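Local coordinates for protein beta-1,4-mannanase (Caldicellulosiruptor saccharolyticus, PDB 1PMH) that binds mannohexaose as a family 27 carbohydrate-binding module of a beta-1,4-mannanase, and so probably directs the enzyme to mannan, at residues K83-M89 / I140-I146; Y93-S97 / T123-K129. All blocks are in the same frame, centred on the assembly; numbering follows the deposited sequence.

Interaction 1: residues K83-M89 / I140-I146; sequences KSVEFEM and IHKAFAI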
loop_
_atom_site.group_PDB
_atom_site.type_symbol
_atom_site.label_atom_id
_atom_site.label_comp_id
_atom_site.label_asym_id
_atom_site.label_seq_id
_atom_site.Cartn_x
_atom_site.Cartn_y
_atom_site.Cartn_z
ATOM N N LYS A 83 -8.730 -8.954 12.390
ATOM C CA LYS A 83 -8.057 -10.175 11.976
ATOM C C LYS A 83 -7.289 -10.059 10.678
ATOM O O LYS A 83 -6.502 -10.949 10.382
ATOM C CB LYS A 83 -9.011 -11.383 11.919
ATOM C CG LYS A 83 -9.712 -11.630 13.256
ATOM C CD LYS A 83 -10.440 -12.946 13.208
ATOM C CE LYS A 83 -11.060 -13.275 14.540
ATOM N NZ LYS A 83 -11.611 -14.633 14.586
ATOM N N SER A 84 -7.474 -8.977 9.916
ATOM C CA SER A 84 -6.777 -8.848 8.656
ATOM C C SER A 84 -6.585 -7.390 8.271
ATOM O O SER A 84 -7.328 -6.515 8.701
ATOM C CB SER A 84 -7.510 -9.599 7.522
ATOM O OG SER A 84 -8.764 -9.044 7.216
ATOM N N VAL A 85 -5.602 -7.170 7.419
ATOM C CA VAL A 85 -5.412 -5.908 6.669
ATOM C C VAL A 85 -5.483 -6.253 5.189
ATOM O O VAL A 85 -4.749 -7.105 4.730
ATOM C CB VAL A 85 -4.068 -5.229 7.009
ATOM C CG1 VAL A 85 -3.894 -3.992 6.118
ATOM C CG2 VAL A 85 -4.070 -4.836 8.505
ATOM N N GLU A 86 -6.391 -5.595 4.497
ATOM C CA GLU A 86 -6.656 -5.815 3.098
ATOM C C GLU A 86 -6.310 -4.565 2.305
ATOM O O GLU A 86 -6.385 -3.447 2.830
ATOM C CB GLU A 86 -8.149 -6.110 2.922
ATOM C CG GLU A 86 -8.537 -6.557 1.531
ATOM C CD GLU A 86 -9.955 -7.057 1.505
ATOM O OE1 GLU A 86 -10.361 -7.698 2.520
ATOM O OE2 GLU A 86 -10.611 -6.885 0.449
ATOM N N PHE A 87 -5.920 -4.699 1.052
ATOM C CA PHE A 87 -5.588 -3.555 0.207
ATOM C C PHE A 87 -5.692 -3.950 -1.250
ATOM O O PHE A 87 -5.642 -5.144 -1.592
ATOM C CB PHE A 87 -4.174 -3.055 0.522
ATOM C CG PHE A 87 -3.123 -4.052 0.143
ATOM C CD1 PHE A 87 -2.595 -4.052 -1.152
ATOM C CD2 PHE A 87 -2.766 -5.066 1.012
ATOM C CE1 PHE A 87 -1.764 -5.051 -1.563
ATOM C CE2 PHE A 87 -1.892 -6.079 0.580
ATOM C CZ PHE A 87 -1.391 -6.047 -0.688
ATOM N N GLU A 88 -5.791 -2.924 -2.107
ATOM C CA GLU A 88 -5.676 -3.075 -3.547
ATOM C C GLU A 88 -4.550 -2.162 -4.013
ATOM O O GLU A 88 -4.473 -1.003 -3.629
ATOM C CB GLU A 88 -6.994 -2.678 -4.248
ATOM C CG GLU A 88 -8.185 -3.547 -3.868
ATOM C CD GLU A 88 -9.486 -3.166 -4.559
ATOM O OE1 GLU A 88 -9.525 -3.315 -5.781
ATOM O OE2 GLU A 88 -10.471 -2.812 -3.865
HETATM N N MSE A 89 -3.747 -2.702 -4.913
HETATM C CA MSE A 89 -2.601 -2.008 -5.489
HETATM C C MSE A 89 -2.692 -2.093 -6.991
HETATM O O MSE A 89 -3.003 -3.155 -7.526
HETATM C CB MSE A 89 -1.361 -2.693 -4.954
HETATM C CG MSE A 89 -0.094 -2.125 -5.412
HETATM SE SE MSE A 89 1.420 -3.204 -4.797
HETATM C CE MSE A 89 1.125 -3.205 -3.138
ATOM N N ILE A 140 -3.171 -6.039 -7.664
ATOM C CA ILE A 140 -2.865 -6.935 -6.545
ATOM C C ILE A 140 -3.864 -6.617 -5.463
ATOM O O ILE A 140 -3.964 -5.496 -5.004
ATOM C CB ILE A 140 -1.435 -6.744 -6.069
ATOM C CG1 ILE A 140 -0.506 -7.174 -7.202
ATOM C CG2 ILE A 140 -1.156 -7.558 -4.797
ATOM C CD1 ILE A 140 0.912 -6.872 -6.991
ATOM N N HIS A 141 -4.610 -7.632 -5.076
ATOM C CA HIS A 141 -5.642 -7.498 -4.057
ATOM C C HIS A 141 -5.423 -8.622 -3.068
ATOM O O HIS A 141 -5.626 -9.797 -3.398
ATOM C CB HIS A 141 -7.023 -7.609 -4.701
ATOM C CG HIS A 141 -8.164 -7.398 -3.767
ATOM N ND1 HIS A 141 -9.475 -7.549 -4.162
ATOM C CD2 HIS A 141 -8.208 -6.969 -2.487
ATOM C CE1 HIS A 141 -10.256 -7.102 -3.192
ATOM N NE2 HIS A 141 -9.529 -6.944 -2.106
ATOM N N LYS A 142 -5.007 -8.288 -1.842
ATOM C CA LYS A 142 -4.641 -9.301 -0.844
ATOM C C LYS A 142 -5.162 -8.863 0.502
ATOM O O LYS A 142 -5.377 -7.685 0.726
ATOM C CB LYS A 142 -3.111 -9.445 -0.686
ATOM C CG LYS A 142 -2.349 -9.872 -1.903
ATOM C CD LYS A 142 -2.483 -11.335 -2.159
ATOM C CE LYS A 142 -1.489 -11.847 -3.191
ATOM N NZ LYS A 142 -2.024 -13.075 -3.872
ATOM N N ALA A 143 -5.274 -9.849 1.383
ATOM C CA ALA A 143 -5.457 -9.636 2.807
ATOM C C ALA A 143 -4.433 -10.444 3.557
ATOM O O ALA A 143 -4.270 -11.614 3.270
ATOM C CB ALA A 143 -6.863 -10.009 3.250
ATOM N N PHE A 144 -3.794 -9.830 4.536
ATOM C CA PHE A 144 -2.844 -10.500 5.399
ATOM C C PHE A 144 -3.373 -10.572 6.813
ATOM O O PHE A 144 -4.031 -9.628 7.264
ATOM C CB PHE A 144 -1.493 -9.789 5.392
ATOM C CG PHE A 144 -0.821 -9.735 4.070
ATOM C CD1 PHE A 144 -0.638 -10.866 3.336
ATOM C CD2 PHE A 144 -0.303 -8.557 3.570
ATOM C CE1 PHE A 144 -0.027 -10.795 2.094
ATOM C CE2 PHE A 144 0.368 -8.508 2.392
ATOM C CZ PHE A 144 0.479 -9.606 1.626
ATOM N N ALA A 145 -3.046 -11.648 7.517
ATOM C CA ALA A 145 -3.503 -11.837 8.874
ATOM C C ALA A 145 -2.869 -10.857 9.843
ATOM O O ALA A 145 -1.659 -10.591 9.788
ATOM C CB ALA A 145 -3.216 -13.254 9.358
ATOM N N ILE A 146 -3.676 -10.377 10.790
ATOM C CA ILE A 146 -3.168 -9.778 12.018
ATOM C C ILE A 146 -2.984 -10.946 13.003
ATOM O O ILE A 146 -3.977 -11.588 13.343
ATOM C CB ILE A 146 -4.099 -8.706 12.583
ATOM C CG1 ILE A 146 -4.326 -7.583 11.567
ATOM C CG2 ILE A 146 -3.568 -8.162 13.885
ATOM C CD1 ILE A 146 -5.379 -6.582 11.960
#

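Interaction 2: residues Y93-S97 / T123-K129; sequences YDEFS and TANAGKK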
loop_
_atom_site.group_PDB
_atom_site.type_symbol
_atom_site.label_atom_id
_atom_site.label_comp_id
_atom_site.label_asym_id
_atom_site.label_seq_id
_atom_site.Cartn_x
_atom_site.Cartn_y
_atom_site.Cartn_z
ATOM N N TYR A 93 -0.115 -1.288 -16.550
ATOM C CA TYR A 93 0.364 -2.535 -17.077
ATOM C C TYR A 93 1.388 -2.365 -18.148
ATOM O O TYR A 93 2.432 -3.019 -18.121
ATOM C CB TYR A 93 -0.791 -3.393 -17.585
ATOM C CG TYR A 93 -0.358 -4.728 -18.124
ATOM C CD1 TYR A 93 -0.247 -5.850 -17.305
ATOM C CD2 TYR A 93 0.020 -4.857 -19.459
ATOM C CE1 TYR A 93 0.190 -7.047 -17.817
ATOM C CE2 TYR A 93 0.463 -6.060 -19.966
ATOM C CZ TYR A 93 0.558 -7.148 -19.132
ATOM O OH TYR A 93 1.011 -8.355 -19.619
ATOM N N ASP A 94 1.105 -1.519 -19.126
ATOM C CA ASP A 94 1.987 -1.448 -20.293
ATOM C C ASP A 94 3.378 -0.974 -19.892
ATOM O O ASP A 94 4.380 -1.592 -20.241
ATOM C CB ASP A 94 1.368 -0.573 -21.376
ATOM C CG ASP A 94 0.180 -1.242 -22.042
ATOM O OD1 ASP A 94 0.013 -2.482 -21.993
ATOM O OD2 ASP A 94 -0.659 -0.552 -22.653
ATOM N N GLU A 95 3.434 0.119 -19.139
ATOM C CA GLU A 95 4.721 0.622 -18.689
ATOM C C GLU A 95 5.422 -0.333 -17.738
ATOM O O GLU A 95 6.631 -0.545 -17.800
ATOM C CB GLU A 95 4.541 1.982 -18.036
ATOM C CG GLU A 95 4.210 3.093 -19.021
ATOM C CD GLU A 95 5.242 3.222 -20.131
ATOM O OE1 GLU A 95 6.450 3.209 -19.814
ATOM O OE2 GLU A 95 4.855 3.305 -21.319
ATOM N N PHE A 96 4.665 -0.960 -16.848
ATOM C CA PHE A 96 5.269 -1.920 -15.931
ATOM C C PHE A 96 5.824 -3.134 -16.661
ATOM O O PHE A 96 6.914 -3.613 -16.381
ATOM C CB PHE A 96 4.248 -2.290 -14.836
ATOM C CG PHE A 96 4.762 -3.117 -13.691
ATOM C CD1 PHE A 96 6.058 -3.006 -13.224
ATOM C CD2 PHE A 96 3.912 -3.959 -13.010
ATOM C CE1 PHE A 96 6.478 -3.782 -12.161
ATOM C CE2 PHE A 96 4.308 -4.696 -11.920
ATOM C CZ PHE A 96 5.601 -4.614 -11.491
ATOM N N SER A 97 5.084 -3.613 -17.649
ATOM C CA SER A 97 5.527 -4.747 -18.451
ATOM C C SER A 97 6.821 -4.483 -19.190
ATOM O O SER A 97 7.669 -5.366 -19.302
ATOM C CB SER A 97 4.431 -5.161 -19.444
ATOM O OG SER A 97 4.223 -4.202 -20.471
ATOM N N THR A 123 6.003 -8.562 -10.887
ATOM C CA THR A 123 6.094 -8.044 -12.240
ATOM C C THR A 123 4.687 -7.859 -12.813
ATOM O O THR A 123 3.708 -8.133 -12.134
ATOM C CB THR A 123 6.899 -8.989 -13.140
ATOM O OG1 THR A 123 6.200 -10.234 -13.226
ATOM C CG2 THR A 123 8.275 -9.290 -12.545
ATOM N N ALA A 124 4.591 -7.421 -14.066
ATOM C CA ALA A 124 3.302 -6.987 -14.608
ATOM C C ALA A 124 2.279 -8.112 -14.672
ATOM O O ALA A 124 1.088 -7.816 -14.677
ATOM C CB ALA A 124 3.460 -6.356 -15.986
ATOM N N ASN A 125 2.701 -9.365 -14.739
ATOM C CA ASN A 125 1.776 -10.471 -14.836
ATOM C C ASN A 125 1.335 -11.015 -13.470
ATOM O O ASN A 125 0.642 -12.020 -13.394
ATOM C CB ASN A 125 2.267 -11.507 -15.861
ATOM C CG ASN A 125 2.222 -10.957 -17.301
ATOM O OD1 ASN A 125 1.251 -10.308 -17.715
ATOM N ND2 ASN A 125 3.292 -11.190 -18.055
ATOM N N ALA A 126 1.731 -10.373 -12.373
ATOM C CA ALA A 126 1.169 -10.658 -11.053
ATOM C C ALA A 126 -0.300 -10.299 -11.003
ATOM O O ALA A 126 -0.808 -9.480 -11.774
ATOM C CB ALA A 126 1.950 -9.870 -9.989
ATOM N N GLY A 127 -0.996 -10.893 -10.039
ATOM C CA GLY A 127 -2.374 -10.520 -9.790
ATOM C C GLY A 127 -3.245 -10.706 -11.001
ATOM O O GLY A 127 -3.191 -11.780 -11.599
ATOM N N LYS A 128 -4.077 -9.698 -11.301
ATOM C CA LYS A 128 -4.989 -9.703 -12.441
ATOM C C LYS A 128 -4.798 -8.446 -13.255
ATOM O O LYS A 128 -4.510 -7.382 -12.708
ATOM C CB LYS A 128 -6.460 -9.765 -12.005
ATOM C CG LYS A 128 -6.996 -8.784 -10.994
ATOM C CD LYS A 128 -8.458 -9.149 -10.738
ATOM C CE LYS A 128 -9.269 -8.127 -9.975
ATOM N NZ LYS A 128 -8.672 -7.650 -8.699
ATOM N N LYS A 129 -5.021 -8.535 -14.554
ATOM C CA LYS A 129 -4.974 -7.390 -15.431
ATOM C C LYS A 129 -6.397 -6.857 -15.595
ATOM O O LYS A 129 -7.272 -7.581 -16.055
ATOM C CB LYS A 129 -4.387 -7.791 -16.790
ATOM C CG LYS A 129 -4.160 -6.631 -17.745
ATOM C CD LYS A 129 -3.652 -7.220 -19.077
ATOM C CE LYS A 129 -3.258 -6.190 -20.091
ATOM N NZ LYS A 129 -2.776 -6.899 -21.306
HETATM O O HOH W 1 -2.405 -4.009 -22.364
HETATM O O HOH W 2 6.950 -6.299 -15.369
#

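Interaction 1: residues K83-M89 / I140-I146
Phe87 sits at the middle of the apolar side of this strand pair. Its CE2 lies 3.8 Å from Phe144 CE2 and 3.8 Å from Lys142 CB, its CE1 4.1 Å from Ile140 CG2; the two phenylalanine rings meet obliquely, planes at 44°. The same face carries Val85 and Met89, a selenomethionine here, whose CB is 4.2 Å from Ile140 CB. Val85 CG2 meets Ile146 CD1 at 4.1 Å beyond the strand end. This face looks into the core of the jellyroll beta-sandwich, where Val85 reaches Leu116, Phe144 reaches Val107 and Ile140 reaches Tyr105, all on strands of the opposing sheet. The backbones run antiparallel, 165° between short axes 4.5 Å apart, in an unbroken ladder: Val85, Phe87 and Met89 each exchange two hydrogen bonds with Phe144, Lys142 and Ile140, and Ile146 N to Lys83 O (2.9 Å) adds one more. Lys83 and Ser84 together face Arg181 of the next strand, a classic beta bulge. Glu86, Glu88, His141 and Ala143 point to the other face of the sheet. There His141 NE2 donates to Glu86 OE2 at 2.8 Å, and Glu88 CG rests over the imidazole, 3.8 Å from its centroid, a CH-pi contact. Glu86 also forms salt bridges with Arg179 and Arg181, while Glu88 OE2 takes a hydrogen bond from Asn177.

Interaction 2: residues Y93-S97 / T123-K129
Tyr93 lays one face of its ring against the end of the Lys129 side chain: Lys129 CE is 3.7 Å from the ring centroid and 14° off the normal, a CH-pi contact, and Lys129 NZ follows at 4.0 Å from the centroid in a cation-pi interaction. The lysine is fully extended, all four chi angles near t, which is how a residue on strand 128-132 spans the gap to the helix. At the edge of the same ring, Ala124 O lies 3.4 Å from Tyr93 CE1, and the phenol donates a hydrogen bond from Tyr93 OH to Asn125 OD1 at 2.7 Å. One turn along the short helix 93-98, Phe96 presents a ring face to the backbone of Ala124, with Phe96 CD2 3.5 Å from Ala124 CA. Ala124 CB wedges between the two aromatic side chains, 3.8 Å from both Tyr93 CE1 and Phe96 CD2, and also lies 3.6 Å from Ser97 N. The alanine belongs to a type I beta turn, Thr123 to Ala126, closed by Ala126 N to Thr123 O at 3.0 Å. Thr138 of strand 135-145 touches Tyr93 and Phe96, and Thr138 OG1 hydrogen-bonds to Ala124 O, tying this corner of the sandwich to the sheet. Two waters finish the contact: one donates to Asp94 OD1 (2.9 Å) and accepts from Lys129 NZ (3.1 Å), the second donates to Phe96 O and accepts from Ala124 N, 2.9 Å from each. The lysine charge is thus met by the Tyr93 ring and, through water, the Asp94 carboxylate, without a direct salt bridge.

The two contacts have centres about 19 Å apart and do not touch, yet the chain connects them closely. Strand 84-92 runs directly into helix 93-98, and strand 128-132 is followed by strand 135-145, its antiparallel neighbour in the same sheet. Interaction 2 is therefore nested inside the loop that interaction 1 closes. Between helix 93-98 and segment 123-129, the chain crosses to the other sheet as strands 102-109 and 114-122, an excursion carrying Lys106, Asn110 and Trp113 of the glycan pocket. Interaction 1 pairs strands within one sheet, nearer the chain's centre (about 9 Å between centres, against about 16 Å for interaction 2); interaction 2 joins the outgoing and returning connections, and neither contact forms part of the pocket.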